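Local structure of pyocyanin demethylase (Mycobacterium fortuitum subsp. fortuitum DSM 46621 = ATCC 6841, 5K21) at residues D38-D44 and D56-F62; A96-I102 and G114-S119. The protein removes the N-methyl group of the bacterial redox pigment pyocyanin in a tautomerizing demethylation, leaving a hydroxyphenazine. All coordinates share one frame; numbering follows the deposited sequence.

How the contacts relate
The two hairpins, strands 39-48 with 51-65 in contact 1 and strands 98-105 with 114-119 in contact 2, are opposite walls of one β-barrel, their centres about 15 Å apart on opposite sides of the chain's centre. They do not touch each other, yet both touch phenazin-1-ol, and so illustrate how one ligand can be gripped by different chemistry from two sides. Contact 1 is buried throughout: its inner face is rich in polar groups and its outer face meets other subunits, while one end reaches calcium. Contact 2 is only partly buried, with an apolar inner face and an outer face carrying threonines and a glutamate. Contact 1 thus supplies hydrogen bonding and aromatic stacking, contact 2 chiefly van der Waals contact.

Contact 1. Residues D38-D44 and D56-F62; sequences DMDIFSD and DGGACFF. With CA (calcium ion), chain G; 6QF (phenazin-1-ol), chain F.
Phe42 and Gly58 form a hydrogen-bonded pair in an antiparallel ladder whose seven backbone bonds run from the Asp38-Phe62 end to the Asp44-Asp56 pair. The tightest of them, Cys60 N to Asp40 O, measures 2.7 Å. The inner face carries one ring, Phe42. With CG set between backbone N and carbonyl carbon (chi1 56°), this ring folds over Gly58, whose CA sits 4.0 Å from the ring centroid in a CH-pi contact. The other ring face takes the phenazine, with ligand C3 over its centre. Sulfur adds a further surface: Cys60 SG, in a disulfide with Cys74, stands 3.3 Å from ligand N8. On the outer face, Met39 lies alongside Phe61 in an oblique Met-aromatic contact, and Met39 of each of the other two subunits packs against this Met39. Among the acids, Asp38 grips calcium through OD1 (2.4 Å) and OD2 (2.6 Å). Asp44 and Asp56 turn their carboxylates 80° apart and are hydrogen-bonded to Asn21 and Tyr128 respectively. Asp40 OD2 accepts the hydrogen bond of the ligand hydroxyl O19 at 2.6 Å; the ligand is also hydrogen-bonded to His93 NE2. Stacking would thus hold the phenazine flat, while these bonds probably limit its rotation.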
ATOM      1  N   ASP B  38     -14.646   3.602  -2.804  1.00 19.07           N
ATOM      2  CA  ASP B  38     -14.957   3.284  -1.436  1.00 19.38           C
ATOM      3  C   ASP B  38     -13.788   2.516  -0.844  1.00 23.57           C
ATOM      4  O   ASP B  38     -12.907   2.018  -1.560  1.00 24.06           O
ATOM      5  CB  ASP B  38     -16.272   2.510  -1.354  1.00 22.04           C
ATOM      6  CG  ASP B  38     -17.469   3.371  -1.730  1.00 22.68           C
ATOM      7  OD1 ASP B  38     -17.334   4.609  -1.713  1.00 23.24           O
ATOM      8  OD2 ASP B  38     -18.551   2.842  -2.009  1.00 25.69           O
ATOM      9  N   MET B  39     -13.774   2.425   0.478  1.00 25.29           N
ATOM     10  CA  MET B  39     -12.612   1.857   1.141  1.00 27.05           C
ATOM     11  C   MET B  39     -12.994   1.266   2.479  1.00 24.91           C
ATOM     12  O   MET B  39     -13.824   1.827   3.202  1.00 26.48           O
ATOM     13  CB  MET B  39     -11.578   2.971   1.303  1.00 30.52           C
ATOM     14  CG  MET B  39     -10.315   2.646   2.003  1.00 40.60           C
ATOM     15  SD  MET B  39      -9.463   4.212   2.284  1.00 43.87           S
ATOM     16  CE  MET B  39      -9.661   5.061   0.748  1.00 41.59           C
ATOM     17  N   ASP B  40     -12.381   0.136   2.803  1.00 21.30           N
ATOM     18  CA  ASP B  40     -12.516  -0.482   4.111  1.00 21.22           C
ATOM     19  C   ASP B  40     -11.164  -0.476   4.789  1.00 22.55           C
ATOM     20  O   ASP B  40     -10.155  -0.830   4.173  1.00 22.24           O
ATOM     21  CB  ASP B  40     -13.005  -1.919   4.013  1.00 25.81           C
ATOM     22  CG  ASP B  40     -14.397  -2.034   3.464  1.00 30.32           C
ATOM     23  OD1 ASP B  40     -15.103  -1.005   3.322  1.00 30.91           O
ATOM     24  OD2 ASP B  40     -14.781  -3.181   3.160  1.00 31.90           O
ATOM     25  N   ILE B  41     -11.153  -0.105   6.066  1.00 21.92           N
ATOM     26  CA  ILE B  41      -9.958  -0.163   6.896  1.00 22.97           C
ATOM     27  C   ILE B  41     -10.310  -1.027   8.101  1.00 22.00           C
ATOM     28  O   ILE B  41     -11.403  -0.894   8.659  1.00 20.98           O
ATOM     29  CB  ILE B  41      -9.486   1.249   7.304  1.00 22.87           C
ATOM     30  CG1 ILE B  41      -9.066   2.026   6.038  1.00 27.53           C
ATOM     31  CG2 ILE B  41      -8.320   1.175   8.278  1.00 24.17           C
ATOM     32  CD1 ILE B  41      -8.838   3.506   6.220  1.00 28.60           C
ATOM     33  N   PHE B  42      -9.441  -1.974   8.447  1.00 22.05           N
ATOM     34  CA  PHE B  42      -9.865  -2.979   9.417  1.00 21.50           C
ATOM     35  C   PHE B  42      -8.689  -3.543  10.204  1.00 20.07           C
ATOM     36  O   PHE B  42      -7.527  -3.434   9.810  1.00 19.98           O
ATOM     37  CB  PHE B  42     -10.581  -4.133   8.721  1.00 23.83           C
ATOM     38  CG  PHE B  42      -9.746  -4.781   7.648  1.00 23.90           C
ATOM     39  CD1 PHE B  42      -9.695  -4.246   6.373  1.00 24.97           C
ATOM     40  CD2 PHE B  42      -8.965  -5.882   7.938  1.00 26.29           C
ATOM     41  CE1 PHE B  42      -8.897  -4.828   5.387  1.00 25.97           C
ATOM     42  CE2 PHE B  42      -8.176  -6.452   6.978  1.00 26.49           C
ATOM     43  CZ  PHE B  42      -8.139  -5.921   5.696  1.00 25.90           C
ATOM     44  N   SER B  43      -9.031  -4.183  11.323  1.00 20.63           N
ATOM     45  CA  SER B  43      -8.100  -4.930  12.147  1.00 22.80           C
ATOM     46  C   SER B  43      -8.803  -6.199  12.585  1.00 24.48           C
ATOM     47  O   SER B  43     -10.035  -6.240  12.674  1.00 24.70           O
ATOM     48  CB  SER B  43      -7.628  -4.132  13.381  1.00 21.78           C
ATOM     49  OG  SER B  43      -8.723  -3.634  14.143  1.00 22.23           O
ATOM     50  N   ASP B  44      -8.008  -7.229  12.861  1.00 26.95           N
ATOM     51  CA  ASP B  44      -8.517  -8.531  13.261  1.00 27.30           C
ATOM     52  C   ASP B  44      -7.678  -9.078  14.405  1.00 24.74           C
ATOM     53  O   ASP B  44      -6.516  -8.708  14.585  1.00 25.43           O
ATOM     54  CB  ASP B  44      -8.487  -9.539  12.111  1.00 29.75           C
ATOM     55  CG  ASP B  44      -9.227  -9.046  10.877  1.00 30.67           C
ATOM     56  OD1 ASP B  44     -10.461  -9.205  10.828  1.00 31.30           O
ATOM     57  OD2 ASP B  44      -8.578  -8.477   9.976  1.00 29.18           O
ATOM     58  N   ASP B  56      -3.965  -8.296  13.039  1.00 21.42           N
ATOM     59  CA  ASP B  56      -3.616  -7.771  11.737  1.00 22.84           C
ATOM     60  C   ASP B  56      -4.297  -6.426  11.541  1.00 24.89           C
ATOM     61  O   ASP B  56      -5.101  -5.965  12.368  1.00 23.50           O
ATOM     62  CB  ASP B  56      -3.941  -8.765  10.595  1.00 23.11           C
ATOM     63  CG  ASP B  56      -5.439  -8.970  10.360  1.00 27.82           C
ATOM     64  OD1 ASP B  56      -6.245  -8.022  10.555  1.00 27.73           O
ATOM     65  OD2 ASP B  56      -5.808 -10.103   9.967  1.00 26.54           O
ATOM     66  N   GLY B  57      -3.868  -5.781  10.474  1.00 19.96           N
ATOM     67  CA  GLY B  57      -4.422  -4.511  10.057  1.00 19.59           C
ATOM     68  C   GLY B  57      -4.291  -4.394   8.560  1.00 22.10           C
ATOM     69  O   GLY B  57      -3.327  -4.884   7.970  1.00 24.16           O
ATOM     70  N   GLY B  58      -5.275  -3.752   7.938  1.00 20.72           N
ATOM     71  CA  GLY B  58      -5.261  -3.685   6.495  1.00 20.34           C
ATOM     72  C   GLY B  58      -6.239  -2.665   5.967  1.00 22.05           C
ATOM     73  O   GLY B  58      -7.013  -2.051   6.714  1.00 21.77           O
ATOM     74  N   ALA B  59      -6.196  -2.522   4.644  1.00 20.01           N
ATOM     75  CA  ALA B  59      -7.034  -1.575   3.931  1.00 21.12           C
ATOM     76  C   ALA B  59      -7.392  -2.176   2.585  1.00 25.32           C
ATOM     77  O   ALA B  59      -6.554  -2.825   1.948  1.00 23.24           O
ATOM     78  CB  ALA B  59      -6.307  -0.233   3.760  1.00 23.42           C
ATOM     79  N   CYS B  60      -8.649  -1.998   2.191  1.00 23.77           N
ATOM     80  CA  CYS B  60      -9.144  -2.411   0.884  1.00 23.12           C
ATOM     81  C   CYS B  60      -9.710  -1.197   0.174  1.00 23.69           C
ATOM     82  O   CYS B  60     -10.415  -0.391   0.786  1.00 24.79           O
ATOM     83  CB  CYS B  60     -10.223  -3.484   1.004  1.00 28.88           C
ATOM     84  SG  CYS B  60      -9.589  -5.090   1.575  1.00 32.95           S
ATOM     85  N   PHE B  61      -9.362  -1.065  -1.102  1.00 22.14           N
ATOM     86  CA  PHE B  61      -9.825   0.018  -1.966  1.00 23.20           C
ATOM     87  C   PHE B  61     -10.649  -0.582  -3.092  1.00 24.42           C
ATOM     88  O   PHE B  61     -10.166  -1.471  -3.799  1.00 23.55           O
ATOM     89  CB  PHE B  61      -8.637   0.785  -2.546  1.00 26.71           C
ATOM     90  CG  PHE B  61      -7.626   1.199  -1.522  1.00 27.24           C
ATOM     91  CD1 PHE B  61      -6.591   0.354  -1.158  1.00 32.52           C
ATOM     92  CD2 PHE B  61      -7.719   2.428  -0.912  1.00 31.57           C
ATOM     93  CE1 PHE B  61      -5.665   0.740  -0.173  1.00 32.84           C
ATOM     94  CE2 PHE B  61      -6.806   2.824   0.057  1.00 34.84           C
ATOM     95  CZ  PHE B  61      -5.769   1.980   0.417  1.00 35.62           C
ATOM     96  N   PHE B  62     -11.878  -0.092  -3.263  1.00 22.87           N
ATOM     97  CA  PHE B  62     -12.761  -0.558  -4.329  1.00 26.27           C
ATOM     98  C   PHE B  62     -12.333   0.113  -5.635  1.00 25.49           C
ATOM     99  O   PHE B  62     -12.582   1.298  -5.863  1.00 24.13           O
ATOM    100  CB  PHE B  62     -14.212  -0.270  -3.948  1.00 29.03           C
ATOM    101  CG  PHE B  62     -14.716  -1.135  -2.825  1.00 31.07           C
ATOM    102  CD1 PHE B  62     -14.357  -0.871  -1.508  1.00 30.72           C
ATOM    103  CD2 PHE B  62     -15.545  -2.218  -3.081  1.00 35.86           C
ATOM    104  CE1 PHE B  62     -14.798  -1.666  -0.466  1.00 32.90           C
ATOM    105  CE2 PHE B  62     -16.003  -3.023  -2.036  1.00 37.82           C
ATOM    106  CZ  PHE B  62     -15.622  -2.741  -0.721  1.00 35.93           C
TER
HETATM  107 CA    CA G 202     -19.618   5.144  -2.382  1.00 22.59          CA
HETATM  108  C4  6QF F 201     -11.933  -6.784   4.802  1.00 45.20           C
HETATM  109  C5  6QF F 201     -13.022  -5.787   4.754  1.00 43.94           C
HETATM  110  C6  6QF F 201     -13.800  -5.496   5.833  1.00 42.78           C
HETATM  111  C10 6QF F 201      -9.957  -8.673   5.127  1.00 46.56           C
HETATM  112  C13 6QF F 201      -8.105  -9.951   4.149  1.00 45.29           C
HETATM  113  C15 6QF F 201      -9.285  -8.398   2.776  1.00 45.29           C
HETATM  114  C1  6QF F 201     -13.567  -6.163   7.080  1.00 44.14           C
HETATM  115  C2  6QF F 201     -12.588  -7.076   7.180  1.00 45.19           C
HETATM  116  C3  6QF F 201     -11.714  -7.445   6.071  1.00 45.19           C
HETATM  117  N7  6QF F 201     -10.739  -8.372   6.200  1.00 47.46           N
HETATM  118  N8  6QF F 201     -11.159  -7.088   3.724  1.00 45.21           N
HETATM  119  C9  6QF F 201     -10.166  -8.020   3.867  1.00 46.45           C
HETATM  120  C11 6QF F 201      -8.883  -9.651   5.194  1.00 45.34           C
HETATM  121  C14 6QF F 201      -8.311  -9.305   2.897  1.00 45.35           C
HETATM  122  O19 6QF F 201     -13.219  -5.176   3.569  1.00 42.32           O

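Contact 2. Residues A96-I102 and G114-S119. With 6QF (phenazin-1-ol), chain F.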
ATOM      1  N   ALA B  96     -16.930 -15.245  -1.484  1.00 37.41           N
ATOM      2  CA  ALA B  96     -16.151 -16.372  -1.967  1.00 38.84           C
ATOM      3  C   ALA B  96     -14.717 -16.316  -1.437  1.00 36.12           C
ATOM      4  O   ALA B  96     -14.178 -15.239  -1.180  1.00 33.29           O
ATOM      5  CB  ALA B  96     -16.112 -16.394  -3.490  1.00 40.00           C
ATOM      6  N   PRO B  97     -14.073 -17.463  -1.271  1.00 35.85           N
ATOM      7  CA  PRO B  97     -12.662 -17.444  -0.889  1.00 32.96           C
ATOM      8  C   PRO B  97     -11.867 -16.665  -1.923  1.00 30.04           C
ATOM      9  O   PRO B  97     -12.157 -16.713  -3.118  1.00 32.61           O
ATOM     10  CB  PRO B  97     -12.263 -18.925  -0.889  1.00 35.59           C
ATOM     11  CG  PRO B  97     -13.526 -19.694  -0.889  1.00 40.57           C
ATOM     12  CD  PRO B  97     -14.571 -18.829  -1.517  1.00 40.98           C
ATOM     13  N   PHE B  98     -10.872 -15.924  -1.466  1.00 27.29           N
ATOM     14  CA  PHE B  98      -9.950 -15.280  -2.388  1.00 28.96           C
ATOM     15  C   PHE B  98      -8.541 -15.426  -1.851  1.00 29.31           C
ATOM     16  O   PHE B  98      -8.329 -15.603  -0.647  1.00 27.78           O
ATOM     17  CB  PHE B  98     -10.285 -13.796  -2.616  1.00 27.70           C
ATOM     18  CG  PHE B  98     -10.257 -12.971  -1.359  1.00 28.99           C
ATOM     19  CD1 PHE B  98     -11.350 -12.946  -0.512  1.00 29.47           C
ATOM     20  CD2 PHE B  98      -9.139 -12.228  -1.032  1.00 27.21           C
ATOM     21  CE1 PHE B  98     -11.330 -12.171   0.651  1.00 29.57           C
ATOM     22  CE2 PHE B  98      -9.107 -11.450   0.140  1.00 26.86           C
ATOM     23  CZ  PHE B  98     -10.206 -11.434   0.968  1.00 29.07           C
ATOM     24  N   THR B  99      -7.582 -15.382  -2.765  1.00 31.80           N
ATOM     25  CA  THR B  99      -6.192 -15.661  -2.457  1.00 30.71           C
ATOM     26  C   THR B  99      -5.368 -14.405  -2.678  1.00 29.83           C
ATOM     27  O   THR B  99      -5.432 -13.782  -3.743  1.00 32.96           O
ATOM     28  CB  THR B  99      -5.671 -16.818  -3.296  1.00 31.97           C
ATOM     29  OG1 THR B  99      -6.399 -18.003  -2.949  1.00 29.27           O
ATOM     30  CG2 THR B  99      -4.173 -17.047  -3.038  1.00 32.87           C
ATOM     31  N   MET B 100      -4.611 -14.047  -1.663  1.00 23.31           N
ATOM     32  CA  MET B 100      -3.697 -12.920  -1.647  1.00 21.54           C
ATOM     33  C   MET B 100      -2.288 -13.429  -1.872  1.00 24.52           C
ATOM     34  O   MET B 100      -1.975 -14.590  -1.586  1.00 27.04           O
ATOM     35  CB  MET B 100      -3.753 -12.175  -0.305  1.00 22.13           C
ATOM     36  CG  MET B 100      -5.147 -11.862   0.198  1.00 25.15           C
ATOM     37  SD  MET B 100      -5.098 -10.880   1.717  1.00 25.04           S
ATOM     38  CE  MET B 100      -4.577  -9.295   1.069  1.00 23.47           C
ATOM     39  N   ALA B 101      -1.457 -12.571  -2.436  1.00 24.36           N
ATOM     40  CA  ALA B 101      -0.047 -12.865  -2.589  1.00 26.90           C
ATOM     41  C   ALA B 101       0.665 -12.438  -1.319  1.00 26.05           C
ATOM     42  O   ALA B 101       0.472 -11.316  -0.846  1.00 25.58           O
ATOM     43  CB  ALA B 101       0.537 -12.143  -3.804  1.00 28.41           C
ATOM     44  N   ILE B 102       1.461 -13.343  -0.750  1.00 23.36           N
ATOM     45  CA  ILE B 102       2.351 -12.955   0.335  1.00 24.26           C
ATOM     46  C   ILE B 102       3.606 -12.384  -0.298  1.00 23.91           C
ATOM     47  O   ILE B 102       4.296 -13.079  -1.053  1.00 24.48           O
ATOM     48  CB  ILE B 102       2.684 -14.148   1.241  1.00 26.31           C
ATOM     49  CG1 ILE B 102       1.451 -14.551   2.047  1.00 26.87           C
ATOM     50  CG2 ILE B 102       3.841 -13.788   2.175  1.00 26.05           C
ATOM     51  CD1 ILE B 102       1.650 -15.837   2.846  1.00 29.81           C
ATOM     52  N   GLY B 114       4.634 -16.337  -1.078  1.00 31.48           N
ATOM     53  CA  GLY B 114       3.622 -17.367  -1.073  1.00 30.25           C
ATOM     54  C   GLY B 114       2.235 -16.802  -1.237  1.00 28.99           C
ATOM     55  O   GLY B 114       2.036 -15.810  -1.950  1.00 29.13           O
ATOM     56  N   GLU B 115       1.255 -17.462  -0.631  1.00 27.70           N
ATOM     57  CA  GLU B 115      -0.133 -17.104  -0.838  1.00 27.04           C
ATOM     58  C   GLU B 115      -0.922 -17.288   0.445  1.00 26.08           C
ATOM     59  O   GLU B 115      -0.549 -18.049   1.342  1.00 25.39           O
ATOM     60  CB  GLU B 115      -0.746 -17.924  -1.968  1.00 31.85           C
ATOM     61  CG  GLU B 115      -0.803 -19.366  -1.684  1.00 35.53           C
ATOM     62  CD  GLU B 115      -1.202 -20.152  -2.906  1.00 47.11           C
ATOM     63  OE1 GLU B 115      -2.128 -19.707  -3.608  1.00 48.68           O
ATOM     64  OE2 GLU B 115      -0.580 -21.205  -3.164  1.00 52.65           O
ATOM     65  N   LEU B 116      -1.991 -16.525   0.538  1.00 23.28           N
ATOM     66  CA  LEU B 116      -2.851 -16.529   1.708  1.00 22.13           C
ATOM     67  C   LEU B 116      -4.288 -16.511   1.222  1.00 24.57           C
ATOM     68  O   LEU B 116      -4.702 -15.563   0.546  1.00 26.37           O
ATOM     69  CB  LEU B 116      -2.514 -15.327   2.587  1.00 20.11           C
ATOM     70  CG  LEU B 116      -3.214 -15.112   3.931  1.00 22.91           C
ATOM     71  CD1 LEU B 116      -2.427 -14.124   4.740  1.00 26.67           C
ATOM     72  CD2 LEU B 116      -4.614 -14.560   3.755  1.00 22.40           C
ATOM     73  N   THR B 117      -5.033 -17.565   1.536  1.00 23.45           N
ATOM     74  CA  THR B 117      -6.407 -17.680   1.083  1.00 24.73           C
ATOM     75  C   THR B 117      -7.350 -17.342   2.227  1.00 25.02           C
ATOM     76  O   THR B 117      -7.295 -17.956   3.301  1.00 24.35           O
ATOM     77  CB  THR B 117      -6.689 -19.069   0.526  1.00 27.88           C
ATOM     78  OG1 THR B 117      -5.852 -19.280  -0.616  1.00 30.69           O
ATOM     79  CG2 THR B 117      -8.152 -19.193   0.126  1.00 27.61           C
ATOM     80  N   VAL B 118      -8.229 -16.393   1.975  1.00 24.43           N
ATOM     81  CA  VAL B 118      -9.207 -15.929   2.955  1.00 25.12           C
ATOM     82  C   VAL B 118     -10.526 -16.613   2.650  1.00 29.96           C
ATOM     83  O   VAL B 118     -11.036 -16.516   1.530  1.00 31.08           O
ATOM     84  CB  VAL B 118      -9.364 -14.413   2.902  1.00 22.95           C
ATOM     85  CG1 VAL B 118     -10.370 -13.931   3.968  1.00 25.53           C
ATOM     86  CG2 VAL B 118      -8.034 -13.746   3.063  1.00 22.44           C
ATOM     87  N   SER B 119     -11.057 -17.327   3.626  1.00 33.93           N
ATOM     88  CA  SER B 119     -12.319 -18.030   3.492  1.00 43.41           C
ATOM     89  C   SER B 119     -13.253 -17.603   4.615  1.00 45.09           C
ATOM     90  O   SER B 119     -12.814 -17.239   5.712  1.00 41.42           O
ATOM     91  CB  SER B 119     -12.109 -19.556   3.487  1.00 47.85           C
ATOM     92  OG  SER B 119     -11.529 -19.987   4.697  1.00 52.71           O
TER
HETATM   93  C4  6QF F 201     -11.933  -6.784   4.802  1.00 45.20           C
HETATM   94  C5  6QF F 201     -13.022  -5.787   4.754  1.00 43.94           C
HETATM   95  C6  6QF F 201     -13.800  -5.496   5.833  1.00 42.78           C
HETATM   96  C10 6QF F 201      -9.957  -8.673   5.127  1.00 46.56           C
HETATM   97  C13 6QF F 201      -8.105  -9.951   4.149  1.00 45.29           C
HETATM   98  C15 6QF F 201      -9.285  -8.398   2.776  1.00 45.29           C
HETATM   99  C1  6QF F 201     -13.567  -6.163   7.080  1.00 44.14           C
HETATM  100  C2  6QF F 201     -12.588  -7.076   7.180  1.00 45.19           C
HETATM  101  C3  6QF F 201     -11.714  -7.445   6.071  1.00 45.19           C
HETATM  102  N7  6QF F 201     -10.739  -8.372   6.200  1.00 47.46           N
HETATM  103  N8  6QF F 201     -11.159  -7.088   3.724  1.00 45.21           N
HETATM  104  C9  6QF F 201     -10.166  -8.020   3.867  1.00 46.45           C
HETATM  105  C11 6QF F 201      -8.883  -9.651   5.194  1.00 45.34           C
HETATM  106  C14 6QF F 201      -8.311  -9.305   2.897  1.00 45.35           C
HETATM  107  O19 6QF F 201     -13.219  -5.176   3.569  1.00 42.32           O
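Val118 lies over one face of the Phe98 ring, its CB 3.9 Å from the centroid in a CH-pi contact offset to the rim. At the ring edge, in plane, stand Ala96 O and ligand C14, the latter 3.4 Å from Phe98 CZ; the phenazine thus lies at the edge of the Phe98 ring, not over a face. Met100 continues the apolar surface: its extended chi2 (-176°) carries SD toward the ligand, 3.8 Å from ligand C14, where it also touches Leu116 CD2 and Val118 CG2. Further along, Ile102 CG1 rests on Leu116 CB. The outer face is largely polar, with Thr99, Thr117 and Glu115 beside Ala101. There Thr99 OG1 and Thr117 OG1 share a hydrogen bond of 2.7 Å, bridging a non-hydrogen-bonded pair of the ladder. Between the backbones, Met100 N to Leu116 O is nearly straight (177°); at the far end Gly114, with positive phi (143°), accepts a sound bond from Ile102 N but gives only a weak one back. Strands 83-92 and 127-132 flank the pair. This is an antiparallel hairpin of the eight-stranded allene oxide cyclase-like barrel, apolar inside, where Phe98, Met100 and Val118 line the ligand pocket, and largely polar outside.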